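Side-chain contacts in cytochrome c (Pseudomonas aeruginosa, PDB 6RTE), which catalyses the dehydrogenation of dihydro-heme d1 in heme d1 biosynthesis, using an eight-bladed beta-propeller alongside a heme c-binding cytochrome domain: residues 166-171 with 460-465; 225-228 with 233-236; 242-247 with 293-298; 360-365 with 412-417; 471-476 with 480-485. All blocks are in the same frame, centred on the assembly; numbering follows the deposited sequence.

All five interactions lie in the beta-propeller. Interactions 1, 3 and 4 join neighbouring blades. They contain no hydrogen bond across the gap and rely on apolar side chains or rings. Interactions 2 and 5 are hairpins within a blade, held by backbone hydrogen bonds. Interaction 2 is wholly buried. Interaction 5 lies at the outer edge of its blade and is partly exposed; a Glu-482 to Arg-485 salt bridge lies along its outer strand. Interactions 2 and 3 share one blade, through strands 233-238 and 243-248. Interactions 1 and 5 share another, through strands 460-465 and 470-476. Trp-415 of interaction 4 also packs on Ala-461 of interaction 1.

Interaction 1: 166-171 with 460-465; sequences DRFEPI and YALLSV
Phe-168 points the edge of its ring at the face of Tyr-460. This is a T-shaped aromatic pair. The ring centres are 5.2 Å apart and the planes stand at 79°. Phe-168 CZ makes the closest approach, 3.7 Å from Tyr-460 CD2. Phe-168 CE2 sits 4.0 Å above the tyrosine plane, toward the rim of the ring. In return, Tyr-460 CD2 lies near the plane of the Phe-168 ring, at its edge. The tyrosine turns CG beside its own backbone N (chi1 -61°), and this sets its ring across the end of the phenylalanine.

A second apolar touch is looser. Leu-462 CD1 reaches Phe-168 CE1 at 4.0 Å and meets the ring obliquely. Tyr-460 and Leu-462 point the same way from strand 460-465, with Ala-461 turned away between them. Val-474 also touches Phe-168 and Tyr-460, and Phe-168 is buried.

The solvent side is different in character. Asp-166, Arg-167 and Glu-169 are exposed, and none of them touches strand 460-465. Tyr-460 itself is only partly exposed. Across the pair of segments just 139 Å² of surface is buried, nearly all of it on these three apolar or aromatic residues.

Asp-164 OD1 accepts hydrogen bonds from the backbone N of Asp-166 and of Arg-167, which ties the turn together. Phe-168 and Glu-169 both face Asp-164, a G1 beta bulge. The contact thus sets a bulged hairpin turn of one blade against the face of the next, as in the stacked blades of a beta-propeller.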
# COMPACT_ATOMS: atom_id res chain seq x y z
N ASP A 166 1.61 17.41 -16.44
CA ASP A 166 2.37 18.38 -17.21
C ASP A 166 2.24 19.79 -16.66
O ASP A 166 3.21 20.56 -16.70
CB ASP A 166 1.92 18.36 -18.68
CG ASP A 166 2.26 17.04 -19.36
OD1 ASP A 166 3.46 16.71 -19.44
OD2 ASP A 166 1.33 16.33 -19.78
N ARG A 167 1.07 20.15 -16.14
CA ARG A 167 0.89 21.43 -15.47
C ARG A 167 1.12 21.34 -13.97
O ARG A 167 1.33 22.38 -13.32
CB ARG A 167 -0.52 21.98 -15.72
CG ARG A 167 -0.81 22.36 -17.18
CD ARG A 167 -2.04 23.26 -17.31
NE ARG A 167 -3.17 22.59 -17.97
CZ ARG A 167 -4.12 23.21 -18.68
NH1 ARG A 167 -4.09 24.53 -18.84
NH2 ARG A 167 -5.10 22.50 -19.23
N PHE A 168 1.09 20.14 -13.39
CA PHE A 168 1.23 19.95 -11.95
C PHE A 168 0.18 20.77 -11.21
O PHE A 168 0.46 21.46 -10.23
CB PHE A 168 2.65 20.30 -11.49
CG PHE A 168 3.72 19.51 -12.20
CD1 PHE A 168 3.84 18.15 -11.97
CD2 PHE A 168 4.57 20.12 -13.10
CE1 PHE A 168 4.81 17.41 -12.62
CE2 PHE A 168 5.54 19.38 -13.75
CZ PHE A 168 5.66 18.02 -13.51
N GLU A 169 -1.05 20.69 -11.70
CA GLU A 169 -2.21 21.33 -11.11
C GLU A 169 -3.30 20.30 -10.91
O GLU A 169 -3.42 19.35 -11.70
CB GLU A 169 -2.74 22.46 -12.01
CG GLU A 169 -1.71 23.53 -12.35
CD GLU A 169 -2.20 24.47 -13.44
OE1 GLU A 169 -3.41 24.43 -13.75
OE2 GLU A 169 -1.38 25.24 -13.99
N PRO A 170 -4.12 20.46 -9.88
CA PRO A 170 -5.21 19.50 -9.65
C PRO A 170 -6.33 19.67 -10.67
O PRO A 170 -6.71 20.79 -11.02
CB PRO A 170 -5.69 19.81 -8.23
CG PRO A 170 -5.27 21.22 -7.98
CD PRO A 170 -4.05 21.49 -8.83
N ILE A 171 -6.84 18.54 -11.16
CA ILE A 171 -8.07 18.54 -11.94
C ILE A 171 -9.24 17.98 -11.17
O ILE A 171 -10.39 18.10 -11.63
CB ILE A 171 -7.90 17.78 -13.28
CG1 ILE A 171 -7.62 16.30 -13.06
CG2 ILE A 171 -6.77 18.41 -14.10
CD1 ILE A 171 -7.65 15.49 -14.35
N TYR A 460 10.48 14.85 -14.65
CA TYR A 460 10.27 15.43 -13.33
C TYR A 460 10.04 14.34 -12.30
O TYR A 460 9.49 13.28 -12.61
CB TYR A 460 9.09 16.40 -13.33
CG TYR A 460 9.25 17.57 -14.27
CD1 TYR A 460 9.97 18.69 -13.89
CD2 TYR A 460 8.69 17.54 -15.54
CE1 TYR A 460 10.12 19.77 -14.75
CE2 TYR A 460 8.83 18.61 -16.40
CZ TYR A 460 9.55 19.72 -16.00
OH TYR A 460 9.70 20.78 -16.86
N ALA A 461 10.46 14.62 -11.07
CA ALA A 461 10.29 13.72 -9.94
C ALA A 461 9.47 14.43 -8.87
O ALA A 461 9.68 15.61 -8.60
CB ALA A 461 11.64 13.28 -9.37
N LEU A 462 8.53 13.70 -8.27
CA LEU A 462 7.60 14.27 -7.30
C LEU A 462 7.86 13.63 -5.93
O LEU A 462 7.64 12.42 -5.75
CB LEU A 462 6.15 14.06 -7.74
CG LEU A 462 5.68 15.00 -8.85
CD1 LEU A 462 6.37 14.71 -10.18
CD2 LEU A 462 4.17 14.91 -9.00
N LEU A 463 8.31 14.45 -4.99
CA LEU A 463 8.67 14.01 -3.64
C LEU A 463 7.61 14.46 -2.64
O LEU A 463 7.01 15.52 -2.78
CB LEU A 463 10.03 14.60 -3.23
CG LEU A 463 11.30 13.93 -3.77
CD1 LEU A 463 11.33 13.85 -5.30
CD2 LEU A 463 12.53 14.69 -3.26
N SER A 464 7.41 13.64 -1.60
CA SER A 464 6.42 13.91 -0.57
C SER A 464 7.09 14.32 0.74
O SER A 464 7.98 13.61 1.24
CB SER A 464 5.54 12.68 -0.32
OG SER A 464 4.66 12.45 -1.40
N VAL A 465 6.67 15.45 1.29
CA VAL A 465 7.01 15.84 2.65
C VAL A 465 5.84 15.40 3.54
O VAL A 465 4.76 16.00 3.48
CB VAL A 465 7.27 17.35 2.77
CG1 VAL A 465 7.59 17.73 4.21
CG2 VAL A 465 8.40 17.76 1.84

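Interaction 2: 225-228 with 233-236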
# COMPACT_ATOMS: atom_id res chain seq x y z
N LEU A 225 -4.70 -4.71 -2.38
CA LEU A 225 -5.42 -5.38 -3.46
C LEU A 225 -4.56 -5.37 -4.70
O LEU A 225 -3.54 -4.68 -4.78
CB LEU A 225 -6.79 -4.74 -3.72
CG LEU A 225 -6.88 -3.27 -4.11
CD1 LEU A 225 -6.38 -3.00 -5.52
CD2 LEU A 225 -8.34 -2.83 -3.96
N ALA A 226 -4.98 -6.17 -5.68
CA ALA A 226 -4.27 -6.32 -6.94
C ALA A 226 -5.33 -6.46 -8.03
O ALA A 226 -6.44 -6.94 -7.78
CB ALA A 226 -3.32 -7.52 -6.92
N VAL A 227 -4.98 -5.99 -9.22
CA VAL A 227 -5.86 -6.04 -10.39
C VAL A 227 -5.21 -6.96 -11.41
O VAL A 227 -4.01 -6.86 -11.67
CB VAL A 227 -6.10 -4.64 -10.97
CG1 VAL A 227 -7.06 -4.68 -12.19
CG2 VAL A 227 -6.63 -3.71 -9.87
N SER A 228 -6.01 -7.87 -11.98
CA SER A 228 -5.46 -8.80 -12.97
C SER A 228 -5.04 -8.04 -14.21
O SER A 228 -5.56 -6.96 -14.51
CB SER A 228 -6.49 -9.89 -13.31
OG SER A 228 -7.70 -9.37 -13.85
N TRP A 233 -10.39 -8.73 -12.91
CA TRP A 233 -10.53 -9.14 -11.52
C TRP A 233 -9.79 -8.22 -10.57
O TRP A 233 -8.68 -7.78 -10.85
CB TRP A 233 -9.99 -10.58 -11.32
CG TRP A 233 -10.43 -11.56 -12.38
CD1 TRP A 233 -9.64 -12.17 -13.30
CD2 TRP A 233 -11.75 -12.02 -12.61
NE1 TRP A 233 -10.40 -12.99 -14.10
CE2 TRP A 233 -11.70 -12.91 -13.69
CE3 TRP A 233 -12.99 -11.77 -12.01
CZ2 TRP A 233 -12.83 -13.54 -14.20
CZ3 TRP A 233 -14.10 -12.39 -12.50
CH2 TRP A 233 -14.03 -13.27 -13.58
N VAL A 234 -10.41 -7.97 -9.42
CA VAL A 234 -9.75 -7.40 -8.25
C VAL A 234 -9.65 -8.49 -7.19
O VAL A 234 -10.66 -9.12 -6.82
CB VAL A 234 -10.52 -6.19 -7.70
CG1 VAL A 234 -9.86 -5.66 -6.44
CG2 VAL A 234 -10.62 -5.09 -8.75
N LEU A 235 -8.45 -8.71 -6.68
CA LEU A 235 -8.22 -9.65 -5.58
C LEU A 235 -7.79 -8.85 -4.35
O LEU A 235 -6.80 -8.11 -4.40
CB LEU A 235 -7.18 -10.71 -5.94
CG LEU A 235 -7.04 -11.83 -4.90
CD1 LEU A 235 -8.30 -12.67 -4.89
CD2 LEU A 235 -5.80 -12.69 -5.16
N VAL A 236 -8.53 -9.01 -3.25
CA VAL A 236 -8.30 -8.26 -2.02
C VAL A 236 -7.73 -9.21 -0.97
O VAL A 236 -8.30 -10.28 -0.72
CB VAL A 236 -9.60 -7.62 -1.48
CG1 VAL A 236 -9.30 -6.75 -0.28
CG2 VAL A 236 -10.32 -6.83 -2.56
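Ser-228 and Trp-233 close the turn end of this hairpin with both backbone and side chain. The serine can be followed outward. Its CB lies 3.9 Å from Trp-233 CD1. Its tip, OG, sits between the backbone N and the carbonyl carbon of its own residue (chi1 60°). From there OG accepts a hydrogen bond from Trp-233 N at 2.9 Å. OG is also 3.5 Å from Trp-233 CD1, oblique to the indole. A further hydrogen bond joins OG to Asp-230 OD1 in the turn, so the hydroxyl is gripped from more than one residue.

The backbone bond from Ser-228 N to Trp-233 O, 2.9 Å long, lies beside it. Ala-226 and Leu-235 form the hydrogen-bonded pair of the antiparallel ladder. Leu-235 N gives the straighter bond, 2.9 Å to Ala-226 O at 167°. Ala-226 N to Leu-235 O is more bent, at 146°.

Leu-225, Val-227, Val-234 and Val-236 share one face of the sheet. There Leu-225 CD2 meets Val-234 CG1 at 4.1 Å. Ala-226 and Leu-235 occupy the other face.

The two faces meet different blades. Tyr-194 of strand 192-197 touches Leu-225, Val-227 and Val-234. Phe-282 of strand 281-286 packs on Ala-226, Ser-228, Trp-233 and Leu-235. Strand 243-248 continues the sheet beyond strand 233-238.

Interaction 3: 242-247 with 293-298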
# COMPACT_ATOMS: atom_id res chain seq x y z
N GLY A 242 -9.40 -13.82 7.73
CA GLY A 242 -8.24 -14.32 7.02
C GLY A 242 -8.65 -14.91 5.68
O GLY A 242 -8.93 -16.11 5.58
N ASN A 243 -8.72 -14.09 4.65
CA ASN A 243 -9.25 -14.58 3.38
C ASN A 243 -8.78 -13.70 2.24
O ASN A 243 -8.12 -12.67 2.44
CB ASN A 243 -10.78 -14.67 3.42
CG ASN A 243 -11.47 -13.31 3.54
OD1 ASN A 243 -10.89 -12.25 3.27
ND2 ASN A 243 -12.74 -13.34 3.96
N LEU A 244 -9.05 -14.18 1.03
CA LEU A 244 -8.99 -13.40 -0.19
C LEU A 244 -10.41 -13.15 -0.66
O LEU A 244 -11.27 -14.04 -0.56
CB LEU A 244 -8.21 -14.13 -1.30
CG LEU A 244 -6.75 -14.47 -1.00
CD1 LEU A 244 -6.30 -15.61 -1.92
CD2 LEU A 244 -5.86 -13.25 -1.20
N VAL A 245 -10.67 -11.95 -1.17
CA VAL A 245 -11.98 -11.64 -1.73
C VAL A 245 -11.78 -11.26 -3.20
O VAL A 245 -11.01 -10.34 -3.51
CB VAL A 245 -12.69 -10.53 -0.94
CG1 VAL A 245 -13.94 -10.07 -1.64
CG2 VAL A 245 -13.02 -11.03 0.49
N LEU A 246 -12.44 -12.00 -4.08
CA LEU A 246 -12.36 -11.82 -5.52
C LEU A 246 -13.57 -11.01 -5.98
O LEU A 246 -14.72 -11.42 -5.74
CB LEU A 246 -12.32 -13.17 -6.23
CG LEU A 246 -12.25 -13.15 -7.76
CD1 LEU A 246 -10.96 -12.48 -8.21
CD2 LEU A 246 -12.35 -14.55 -8.32
N LEU A 247 -13.32 -9.89 -6.65
CA LEU A 247 -14.35 -8.98 -7.11
C LEU A 247 -14.25 -8.84 -8.63
O LEU A 247 -13.18 -8.99 -9.22
CB LEU A 247 -14.21 -7.60 -6.46
CG LEU A 247 -14.13 -7.51 -4.93
CD1 LEU A 247 -13.75 -6.08 -4.48
CD2 LEU A 247 -15.46 -7.91 -4.30
N TRP A 293 0.80 -18.88 -2.45
CA TRP A 293 -0.22 -19.26 -3.43
C TRP A 293 0.02 -18.52 -4.74
O TRP A 293 0.42 -17.35 -4.74
CB TRP A 293 -1.62 -18.93 -2.93
CG TRP A 293 -2.16 -19.80 -1.82
CD1 TRP A 293 -1.52 -20.83 -1.16
CD2 TRP A 293 -3.46 -19.71 -1.24
NE1 TRP A 293 -2.36 -21.37 -0.22
CE2 TRP A 293 -3.56 -20.71 -0.25
CE3 TRP A 293 -4.57 -18.88 -1.47
CZ2 TRP A 293 -4.71 -20.90 0.51
CZ3 TRP A 293 -5.71 -19.07 -0.72
CH2 TRP A 293 -5.78 -20.06 0.26
N GLU A 294 -0.20 -19.22 -5.85
CA GLU A 294 -0.42 -18.59 -7.15
C GLU A 294 -1.83 -18.95 -7.59
O GLU A 294 -2.24 -20.11 -7.49
CB GLU A 294 0.61 -19.06 -8.19
CG GLU A 294 0.51 -18.34 -9.52
CD GLU A 294 1.61 -18.73 -10.49
OE1 GLU A 294 2.28 -19.77 -10.27
OE2 GLU A 294 1.80 -18.00 -11.49
N LEU A 295 -2.58 -17.94 -8.04
CA LEU A 295 -3.94 -18.13 -8.53
C LEU A 295 -4.01 -17.71 -10.00
O LEU A 295 -4.17 -16.51 -10.29
CB LEU A 295 -4.93 -17.31 -7.70
CG LEU A 295 -5.14 -17.78 -6.25
CD1 LEU A 295 -4.09 -17.17 -5.31
CD2 LEU A 295 -6.52 -17.43 -5.77
N PRO A 296 -3.89 -18.64 -10.94
CA PRO A 296 -3.95 -18.26 -12.35
C PRO A 296 -5.35 -17.84 -12.79
O PRO A 296 -6.36 -18.40 -12.34
CB PRO A 296 -3.51 -19.53 -13.09
CG PRO A 296 -3.85 -20.63 -12.16
CD PRO A 296 -3.61 -20.08 -10.78
N TYR A 297 -5.41 -16.86 -13.70
CA TYR A 297 -6.68 -16.38 -14.21
C TYR A 297 -6.77 -16.37 -15.74
O TYR A 297 -7.77 -15.89 -16.27
CB TYR A 297 -7.00 -14.97 -13.68
CG TYR A 297 -5.91 -13.95 -13.86
CD1 TYR A 297 -5.67 -13.37 -15.10
CD2 TYR A 297 -5.14 -13.55 -12.79
CE1 TYR A 297 -4.65 -12.45 -15.27
CE2 TYR A 297 -4.13 -12.62 -12.94
CZ TYR A 297 -3.89 -12.08 -14.17
OH TYR A 297 -2.88 -11.16 -14.31
N ALA A 298 -5.79 -16.92 -16.46
CA ALA A 298 -5.90 -16.98 -17.92
C ALA A 298 -7.16 -17.72 -18.34
O ALA A 298 -7.80 -17.35 -19.33
CB ALA A 298 -4.67 -17.67 -18.53
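The indole of Trp-293 meets Leu-244 at its edge, near the ring plane. Segment 242-247 places nothing over either face of the ring. The touching methyl is Leu-244 CD1. It is 3.7 Å from Trp-293 CZ3 and equally 3.7 Å from Trp-293 CE3, so it straddles one bond of the six-membered ring. Elsewhere the indole is in contact with Val-284, Leu-286 and Pro-305. Its NE1 forms a hydrogen bond with Glu-291 OE1, which helps to fix the ring's rotation.

Torsions explain the meeting. In Trp-293 chi2 is 3°, which turns CD1 toward its own CA and sends the six-membered ring outward from the backbone. In Leu-244 CD1 is nearly anti to CA (chi2 159°), and it becomes the far end of an extended side chain. The two side chains slide past each other in opposite directions.

Leu-295 adds a weaker touch. Its CD2 lies 4.3 Å from the same methyl, Leu-244 CD1. One leucine methyl therefore carries the whole contact, which is purely apolar and buries 93 Å². All three residues are buried. Val-284 touches each of them and shares the same apolar layer. Leu-235 on the neighbouring strand also packs on Leu-244.

Strands 243-248 and 291-296 belong to successive four-stranded antiparallel sheets. Between the two segments the nearest CA atoms, of Leu-244 and Leu-295, are 10.8 Å apart. Apolar side chains meeting across such a gap are typical of blade-to-blade packing in a beta-propeller.

Interaction 4: 360-365 with 412-417; sequences SGIYWK and PYAWTD
Ala-414 meets Ile-362 and Trp-364 through its single methyl group. These apolar touches are the whole direct contact. Ile-362 CD1 lies 3.9 Å from Ala-414 CB. Trp-364 CZ3 lies 4.0 Å from the same CB, which approaches the indole obliquely. The methyl is thus shared between an aliphatic end and a corner of an aromatic ring. Ile-362 reaches it with its longer branch, whose CG1 takes the crowded position between backbone N and carbonyl carbon (chi1 63°). CD1 then extends anti to CA (chi2 166°). Ile-362 and Trp-364 leave strand 362-365 on the same side, with Tyr-363 between them directed elsewhere.

No hydrogen bond crosses between the two segments. The polar links around them run to other residues. Trp-364 NE1 bonds to Lys-432 O, which anchors the buried indole to the blade that carries Ala-414. Both strands also have backbone partners within their own sheets: Ala-414 with Ile-430, and Trp-364 with Val-371.

Further apolar neighbours lie beside the contact. Leu-435, Val-371 and Ala-373 touch Trp-364.

Just 85 Å² is buried between the segments, and the nearest CA atoms, of Ile-362 and Ala-414, are 8.4 Å apart. The alanine is small, consistent with the close approach of the larger Ile-362 and Trp-364. Strands 362-365 and 413-417 lie in consecutive blades, and such apolar contact between their faces is characteristic of the beta-propeller.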
# COMPACT_ATOMS: atom_id res chain seq x y z
N SER A 360 10.12 -3.18 -1.70
CA SER A 360 10.40 -1.88 -2.29
C SER A 360 11.67 -1.85 -3.13
O SER A 360 12.01 -0.79 -3.67
CB SER A 360 10.50 -0.81 -1.19
OG SER A 360 9.25 -0.64 -0.54
N GLY A 361 12.37 -2.97 -3.27
CA GLY A 361 13.58 -2.99 -4.05
C GLY A 361 13.30 -2.86 -5.54
O GLY A 361 12.20 -3.13 -6.02
N ILE A 362 14.32 -2.43 -6.28
CA ILE A 362 14.17 -2.18 -7.70
C ILE A 362 15.35 -2.79 -8.45
O ILE A 362 16.41 -3.09 -7.87
CB ILE A 362 14.05 -0.68 -8.03
CG1 ILE A 362 15.32 0.07 -7.62
CG2 ILE A 362 12.84 -0.09 -7.32
CD1 ILE A 362 15.42 1.47 -8.22
N TYR A 363 15.15 -2.96 -9.75
CA TYR A 363 16.10 -3.61 -10.64
C TYR A 363 16.53 -2.62 -11.72
O TYR A 363 15.76 -1.73 -12.10
CB TYR A 363 15.47 -4.85 -11.30
CG TYR A 363 14.94 -5.87 -10.32
CD1 TYR A 363 13.75 -5.64 -9.63
CD2 TYR A 363 15.62 -7.06 -10.08
CE1 TYR A 363 13.25 -6.57 -8.73
CE2 TYR A 363 15.12 -8.00 -9.18
CZ TYR A 363 13.94 -7.75 -8.51
OH TYR A 363 13.45 -8.67 -7.62
N TRP A 364 17.75 -2.78 -12.19
CA TRP A 364 18.22 -2.04 -13.36
C TRP A 364 19.45 -2.73 -13.90
O TRP A 364 20.02 -3.63 -13.27
CB TRP A 364 18.49 -0.56 -13.01
CG TRP A 364 19.72 -0.31 -12.19
CD1 TRP A 364 21.00 -0.21 -12.64
CD2 TRP A 364 19.78 -0.11 -10.77
NE1 TRP A 364 21.86 0.04 -11.59
CE2 TRP A 364 21.13 0.10 -10.43
CE3 TRP A 364 18.82 -0.10 -9.75
CZ2 TRP A 364 21.55 0.32 -9.12
CZ3 TRP A 364 19.24 0.12 -8.44
CH2 TRP A 364 20.59 0.33 -8.14
N LYS A 365 19.86 -2.32 -15.10
CA LYS A 365 21.00 -2.93 -15.78
C LYS A 365 22.26 -2.12 -15.48
O LYS A 365 22.30 -0.92 -15.74
CB LYS A 365 20.75 -3.02 -17.28
CG LYS A 365 19.44 -3.71 -17.64
CD LYS A 365 19.47 -4.29 -19.05
CE LYS A 365 20.18 -5.63 -19.08
NZ LYS A 365 19.36 -6.70 -18.46
N PRO A 412 19.47 8.47 -14.35
CA PRO A 412 20.69 7.71 -14.02
C PRO A 412 20.84 7.37 -12.54
O PRO A 412 21.89 6.83 -12.17
CB PRO A 412 21.80 8.66 -14.48
CG PRO A 412 21.24 10.02 -14.23
CD PRO A 412 19.74 9.92 -14.42
N TYR A 413 19.85 7.67 -11.71
CA TYR A 413 19.95 7.44 -10.27
C TYR A 413 18.78 6.59 -9.79
O TYR A 413 17.70 6.59 -10.39
CB TYR A 413 19.96 8.75 -9.47
CG TYR A 413 20.77 9.86 -10.08
CD1 TYR A 413 22.16 9.89 -9.96
CD2 TYR A 413 20.16 10.90 -10.77
CE1 TYR A 413 22.91 10.91 -10.51
CE2 TYR A 413 20.90 11.94 -11.32
CZ TYR A 413 22.27 11.93 -11.19
OH TYR A 413 23.01 12.96 -11.74
N ALA A 414 19.01 5.88 -8.69
CA ALA A 414 17.95 5.28 -7.90
C ALA A 414 17.67 6.21 -6.71
O ALA A 414 18.59 6.58 -5.98
CB ALA A 414 18.33 3.89 -7.41
N TRP A 415 16.40 6.56 -6.53
CA TRP A 415 16.00 7.56 -5.54
C TRP A 415 15.44 6.83 -4.32
O TRP A 415 14.46 6.09 -4.44
CB TRP A 415 14.95 8.51 -6.13
CG TRP A 415 15.36 9.21 -7.41
CD1 TRP A 415 15.95 8.65 -8.51
CD2 TRP A 415 15.19 10.60 -7.71
NE1 TRP A 415 16.16 9.60 -9.48
CE2 TRP A 415 15.70 10.81 -9.01
CE3 TRP A 415 14.66 11.69 -7.02
CZ2 TRP A 415 15.69 12.06 -9.62
CZ3 TRP A 415 14.66 12.93 -7.63
CH2 TRP A 415 15.17 13.11 -8.92
N THR A 416 16.04 7.06 -3.16
CA THR A 416 15.60 6.41 -1.92
C THR A 416 15.69 7.43 -0.78
O THR A 416 15.83 8.63 -1.00
CB THR A 416 16.41 5.14 -1.67
OG1 THR A 416 15.79 4.38 -0.62
CG2 THR A 416 17.84 5.47 -1.27
N ASP A 417 15.59 6.94 0.46
CA ASP A 417 15.39 7.82 1.60
C ASP A 417 15.93 7.17 2.86
O ASP A 417 16.43 6.04 2.83
CB ASP A 417 13.89 8.14 1.77
CG ASP A 417 13.06 6.88 1.99
OD1 ASP A 417 13.25 6.23 3.05
OD2 ASP A 417 12.24 6.53 1.11

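Interaction 5: 471-476 with 480-485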
# COMPACT_ATOMS: atom_id res chain seq x y z
N ALA A 471 4.00 18.85 1.76
CA ALA A 471 4.02 19.36 0.40
C ALA A 471 4.36 18.25 -0.59
O ALA A 471 5.08 17.30 -0.26
CB ALA A 471 5.04 20.50 0.25
N LEU A 472 3.82 18.40 -1.79
CA LEU A 472 4.28 17.70 -2.98
C LEU A 472 5.28 18.61 -3.69
O LEU A 472 4.90 19.69 -4.16
CB LEU A 472 3.08 17.37 -3.88
CG LEU A 472 3.23 16.40 -5.06
CD1 LEU A 472 3.69 15.05 -4.58
CD2 LEU A 472 1.90 16.29 -5.80
N VAL A 473 6.54 18.20 -3.75
CA VAL A 473 7.61 19.03 -4.30
C VAL A 473 8.05 18.45 -5.63
O VAL A 473 8.46 17.28 -5.70
CB VAL A 473 8.81 19.14 -3.33
CG1 VAL A 473 9.76 20.25 -3.78
CG2 VAL A 473 8.32 19.37 -1.92
N VAL A 474 7.98 19.27 -6.68
CA VAL A 474 8.31 18.86 -8.04
C VAL A 474 9.75 19.27 -8.33
O VAL A 474 10.13 20.42 -8.09
CB VAL A 474 7.35 19.50 -9.06
CG1 VAL A 474 7.62 18.97 -10.48
CG2 VAL A 474 5.90 19.22 -8.67
N TYR A 475 10.53 18.33 -8.85
CA TYR A 475 11.93 18.54 -9.17
C TYR A 475 12.18 18.21 -10.63
O TYR A 475 11.64 17.23 -11.15
CB TYR A 475 12.85 17.66 -8.32
CG TYR A 475 13.01 18.09 -6.88
CD1 TYR A 475 12.06 17.75 -5.93
CD2 TYR A 475 14.12 18.80 -6.47
CE1 TYR A 475 12.21 18.13 -4.61
CE2 TYR A 475 14.28 19.19 -5.15
CZ TYR A 475 13.32 18.84 -4.23
OH TYR A 475 13.46 19.22 -2.91
N ASP A 476 13.02 19.01 -11.28
CA ASP A 476 13.57 18.63 -12.58
C ASP A 476 14.52 17.45 -12.37
O ASP A 476 15.52 17.58 -11.64
CB ASP A 476 14.29 19.82 -13.22
CG ASP A 476 14.72 19.54 -14.65
OD1 ASP A 476 15.25 18.44 -14.92
OD2 ASP A 476 14.53 20.44 -15.51
N LEU A 480 17.88 18.69 -11.30
CA LEU A 480 17.69 18.40 -9.87
C LEU A 480 17.26 19.62 -9.07
O LEU A 480 17.42 19.64 -7.85
CB LEU A 480 18.96 17.81 -9.25
CG LEU A 480 19.56 16.59 -9.93
CD1 LEU A 480 20.53 15.87 -8.99
CD2 LEU A 480 18.48 15.63 -10.43
N GLU A 481 16.69 20.64 -9.71
CA GLU A 481 16.26 21.85 -9.03
C GLU A 481 14.75 21.80 -8.79
O GLU A 481 14.00 21.25 -9.58
CB GLU A 481 16.61 23.09 -9.86
CG GLU A 481 18.05 23.15 -10.35
CD GLU A 481 19.00 23.85 -9.37
OE1 GLU A 481 18.54 24.33 -8.31
OE2 GLU A 481 20.21 23.92 -9.67
N GLU A 482 14.32 22.39 -7.67
CA GLU A 482 12.90 22.45 -7.38
C GLU A 482 12.21 23.38 -8.37
O GLU A 482 12.62 24.53 -8.56
CB GLU A 482 12.64 22.94 -5.96
CG GLU A 482 11.16 23.23 -5.69
CD GLU A 482 10.88 23.60 -4.25
OE1 GLU A 482 11.71 23.29 -3.38
OE2 GLU A 482 9.82 24.21 -4.00
N VAL A 483 11.14 22.87 -8.98
CA VAL A 483 10.38 23.62 -9.97
C VAL A 483 9.03 24.09 -9.43
O VAL A 483 8.55 25.16 -9.86
CB VAL A 483 10.19 22.76 -11.24
CG1 VAL A 483 9.19 23.41 -12.19
CG2 VAL A 483 11.53 22.54 -11.93
N LYS A 484 8.40 23.35 -8.52
CA LYS A 484 7.07 23.69 -8.03
C LYS A 484 6.82 22.96 -6.72
O LYS A 484 7.38 21.88 -6.47
CB LYS A 484 6.00 23.32 -9.06
CG LYS A 484 4.59 23.76 -8.71
CD LYS A 484 3.70 23.74 -9.95
CE LYS A 484 2.29 24.23 -9.66
NZ LYS A 484 1.52 24.42 -10.93
N ARG A 485 5.97 23.55 -5.88
CA ARG A 485 5.65 23.01 -4.57
C ARG A 485 4.16 23.18 -4.32
O ARG A 485 3.63 24.28 -4.46
CB ARG A 485 6.46 23.72 -3.48
CG ARG A 485 6.35 23.12 -2.09
CD ARG A 485 7.27 23.82 -1.11
NE ARG A 485 8.69 23.57 -1.38
CZ ARG A 485 9.50 22.84 -0.61
NH1 ARG A 485 9.05 22.27 0.50
NH2 ARG A 485 10.77 22.68 -0.96
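Arg-485 is bent at chi3 (-68°) and lays its guanidinium flat against Val-473. Val-473 CG2, beside its own backbone N, sits 3.8 Å above the plane of the Arg-485 guanidinium, over its centre. The other valine methyl, CG1, is anti to the backbone N and turns to Glu-482. It lies 3.6 Å from Glu-482 CD. Glu-482 itself runs out extended, and this brings its carboxylate level with the arginine.

The two charged groups lock together over the valine. Arg-485 NH2 gives a 2.7 Å bond to Glu-482 OE1, and Arg-485 NE a 2.9 Å bond to Glu-482 OE2. The grip is side-on. Both oxygens are met on their syn sides, about 30° out of the carboxylate plane. Such a pairing probably stabilises both charges at the rim of the hairpin. Nearer the turn, Tyr-475 has Glu-482 CB over one ring face and Leu-480 O at its edge.

The backbone ladder is interrupted by a classic beta bulge, where Val-483 and Lys-484 both face Val-474. Val-474 N bonds to Lys-484 O at 2.7 Å. Val-474 O takes 2.8 Å from Val-483 N, and only a weak bond from Lys-484 N. On the other face Lys-484 CB rests 4.1 Å from Val-474 CB, while its NZ goes to Arg-167 O.

Strand 482-488 is the outermost of its blade, and strand 470-476 lies between it and strand 460-465. Leu-441 of strand 437-441, in the preceding blade, touches Tyr-475. Pro-443, in the loop beyond that strand, touches Val-473 and Tyr-475, and its O accepts from Arg-485 NH2.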